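N-acetyltransferase domain-containing protein (Deinococcus radiodurans, PDB 3S6F) binds coenzyme A and is probably an N-acetyltransferase of the GNAT family, although its acetyl acceptor is not established. Local coordinates at residues E93-V98 with E121-K126. Numbering follows the deposited sequence.
Sequences ELMRRV and ERLGLK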
loop_
_atom_site.group_PDB
_atom_site.type_symbol
_atom_site.label_atom_id
_atom_site.label_comp_id
_atom_site.label_asym_id
_atom_site.label_seq_id
_atom_site.Cartn_x
_atom_site.Cartn_y
_atom_site.Cartn_z
ATOM N N GLU A 93 18.108 5.340 6.779
ATOM C CA GLU A 93 18.245 4.185 7.646
ATOM C C GLU A 93 16.884 3.562 7.972
ATOM O O GLU A 93 16.753 2.331 7.981
ATOM C CB GLU A 93 19.011 4.570 8.907
ATOM C CG GLU A 93 19.268 3.403 9.851
ATOM C CD GLU A 93 20.217 2.354 9.355
ATOM O OE1 GLU A 93 20.998 2.652 8.423
ATOM O OE2 GLU A 93 20.177 1.234 9.874
ATOM N N LEU A 94 15.892 4.407 8.273
ATOM C CA LEU A 94 14.544 3.916 8.507
ATOM C C LEU A 94 14.026 3.154 7.298
ATOM O O LEU A 94 13.385 2.108 7.430
ATOM C CB LEU A 94 13.631 5.077 8.874
ATOM C CG LEU A 94 13.797 5.596 10.306
ATOM C CD1 LEU A 94 13.090 6.958 10.451
ATOM C CD2 LEU A 94 13.298 4.599 11.334
HETATM N N MSE A 95 14.241 3.709 6.100
HETATM C CA MSE A 95 13.816 3.021 4.890
HETATM C C MSE A 95 14.506 1.660 4.721
HETATM O O MSE A 95 13.858 0.649 4.421
HETATM C CB MSE A 95 14.061 3.902 3.663
HETATM C CG MSE A 95 13.080 5.017 3.479
HETATM SE SE MSE A 95 11.272 4.415 3.106
HETATM C CE MSE A 95 11.661 3.557 1.371
ATOM N N ARG A 96 15.823 1.619 4.915
ATOM C CA ARG A 96 16.498 0.332 4.806
ATOM C C ARG A 96 15.927 -0.665 5.830
ATOM O O ARG A 96 15.700 -1.841 5.519
ATOM C CB ARG A 96 18.009 0.503 5.017
ATOM C CG ARG A 96 18.758 1.157 3.867
ATOM C CD ARG A 96 20.271 1.096 4.054
ATOM N NE ARG A 96 20.708 1.972 5.105
ATOM C CZ ARG A 96 21.013 3.261 4.922
ATOM N NH1 ARG A 96 20.989 3.830 3.706
ATOM N NH2 ARG A 96 21.365 3.951 5.991
ATOM N N ARG A 97 15.697 -0.203 7.060
ATOM C CA ARG A 97 15.185 -1.090 8.097
ATOM C C ARG A 97 13.771 -1.567 7.805
ATOM O O ARG A 97 13.468 -2.723 8.073
ATOM C CB ARG A 97 15.290 -0.425 9.458
ATOM C CG ARG A 97 16.744 -0.382 9.951
ATOM C CD ARG A 97 16.878 0.453 11.197
ATOM N NE ARG A 97 18.241 0.440 11.723
ATOM C CZ ARG A 97 18.671 -0.384 12.670
ATOM N NH1 ARG A 97 17.880 -1.274 13.247
ATOM N NH2 ARG A 97 19.935 -0.257 13.076
ATOM N N VAL A 98 12.898 -0.720 7.261
ATOM C CA VAL A 98 11.533 -1.186 6.987
ATOM C C VAL A 98 11.532 -2.176 5.815
ATOM O O VAL A 98 10.763 -3.139 5.817
ATOM C CB VAL A 98 10.534 -0.030 6.789
ATOM C CG1 VAL A 98 10.580 0.608 5.402
ATOM C CG2 VAL A 98 9.117 -0.516 7.124
ATOM N N GLU A 121 15.481 7.862 -5.027
ATOM C CA GLU A 121 16.338 7.306 -6.077
ATOM C C GLU A 121 17.667 6.852 -5.485
ATOM O O GLU A 121 18.206 5.796 -5.877
ATOM C CB GLU A 121 16.552 8.301 -7.206
ATOM C CG GLU A 121 15.270 8.443 -8.032
ATOM C CD GLU A 121 15.343 9.406 -9.192
ATOM O OE1 GLU A 121 16.097 10.401 -9.066
ATOM O OE2 GLU A 121 14.589 9.186 -10.186
ATOM N N ARG A 122 18.187 7.601 -4.491
ATOM C CA ARG A 122 19.469 7.185 -3.906
ATOM C C ARG A 122 19.368 5.890 -3.107
ATOM O O ARG A 122 20.369 5.184 -2.926
ATOM C CB ARG A 122 20.074 8.311 -3.073
ATOM C CG ARG A 122 20.612 9.442 -3.942
ATOM C CD ARG A 122 21.281 10.577 -3.128
ATOM N NE ARG A 122 20.841 11.904 -3.595
ATOM C CZ ARG A 122 20.047 12.737 -2.924
ATOM N NH1 ARG A 122 19.588 12.452 -1.705
ATOM N NH2 ARG A 122 19.739 13.901 -3.471
ATOM N N LEU A 123 18.157 5.535 -2.673
ATOM C CA LEU A 123 17.909 4.252 -2.021
ATOM C C LEU A 123 17.682 3.074 -3.012
ATOM O O LEU A 123 17.446 1.917 -2.602
ATOM C CB LEU A 123 16.710 4.366 -1.085
ATOM C CG LEU A 123 16.904 5.252 0.135
ATOM C CD1 LEU A 123 15.598 5.648 0.755
ATOM C CD2 LEU A 123 17.751 4.491 1.130
ATOM N N GLY A 124 17.703 3.371 -4.302
ATOM C CA GLY A 124 17.510 2.366 -5.354
ATOM C C GLY A 124 16.113 2.264 -5.924
ATOM O O GLY A 124 15.865 1.408 -6.760
ATOM N N LEU A 125 15.202 3.120 -5.490
ATOM C CA LEU A 125 13.833 3.055 -5.999
ATOM C C LEU A 125 13.765 3.703 -7.375
ATOM O O LEU A 125 14.525 4.630 -7.673
ATOM C CB LEU A 125 12.818 3.694 -5.043
ATOM C CG LEU A 125 12.529 2.891 -3.760
ATOM C CD1 LEU A 125 13.662 2.907 -2.752
ATOM C CD2 LEU A 125 11.231 3.396 -3.105
ATOM N N LYS A 126 12.873 3.192 -8.204
ATOM C CA LYS A 126 12.618 3.719 -9.525
ATOM C C LYS A 126 11.318 4.476 -9.553
ATOM O O LYS A 126 10.560 4.422 -8.595
ATOM C CB LYS A 126 12.689 2.576 -10.545
ATOM C CG LYS A 126 14.085 1.892 -10.602
ATOM C CD LYS A 126 15.266 2.871 -10.822
ATOM C CE LYS A 126 16.614 2.114 -10.976
ATOM N NZ LYS A 126 17.806 2.802 -10.340
#
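M95, a selenomethionine, and L123 meet with CG of each anti to its own carbonyl carbon, chi1 -76° and -67°; further bends at chi2 and chi3 curl the M95 chain, and the two side chains cross at about a right angle. In this GNAT fold the contact joins helix 90-102, which packs on the sheet and begins at the coenzyme A site, to the Schellman turn that ends helix 117-122. L123 CD1 sits against the root of the M95 chain, 3.7 Å from M95 CB and nearly as close to M95 CG. Farther out, the curled end of M95 lays its methyl CE loosely beside L125 CD2, at 4.5 Å. The M95 side chain also touches I76 and L79 of strand 73-81, and L125 also packs on M131 of the second subunit, so the apolar layer runs from the sheet to the dimer interface.

The turn is made by G124, whose positive phi takes the chain out of the helix; its N bonds back to E121 O at 2.9 Å. L123, just before the turn, and L125, just after it, both point toward helix 90-102, while R122, in the last turn of the helix, touches coenzyme A.

The outer edge of the contact is polar. L123 CD2 comes obliquely to the guanidinium of R96, 4.2 Å from NH1. E93, one turn back, steadies that guanidinium: R96 NH2 reaches E93 OE1 at 2.8 Å in a nearly straight hydrogen bond (165°) within a salt bridge, with the oxygen almost in the guanidinium plane. The carboxylate is shared, because R97 NE bonds to E93 OE2, also at 2.8 Å, using the anti lone pair of that oxygen.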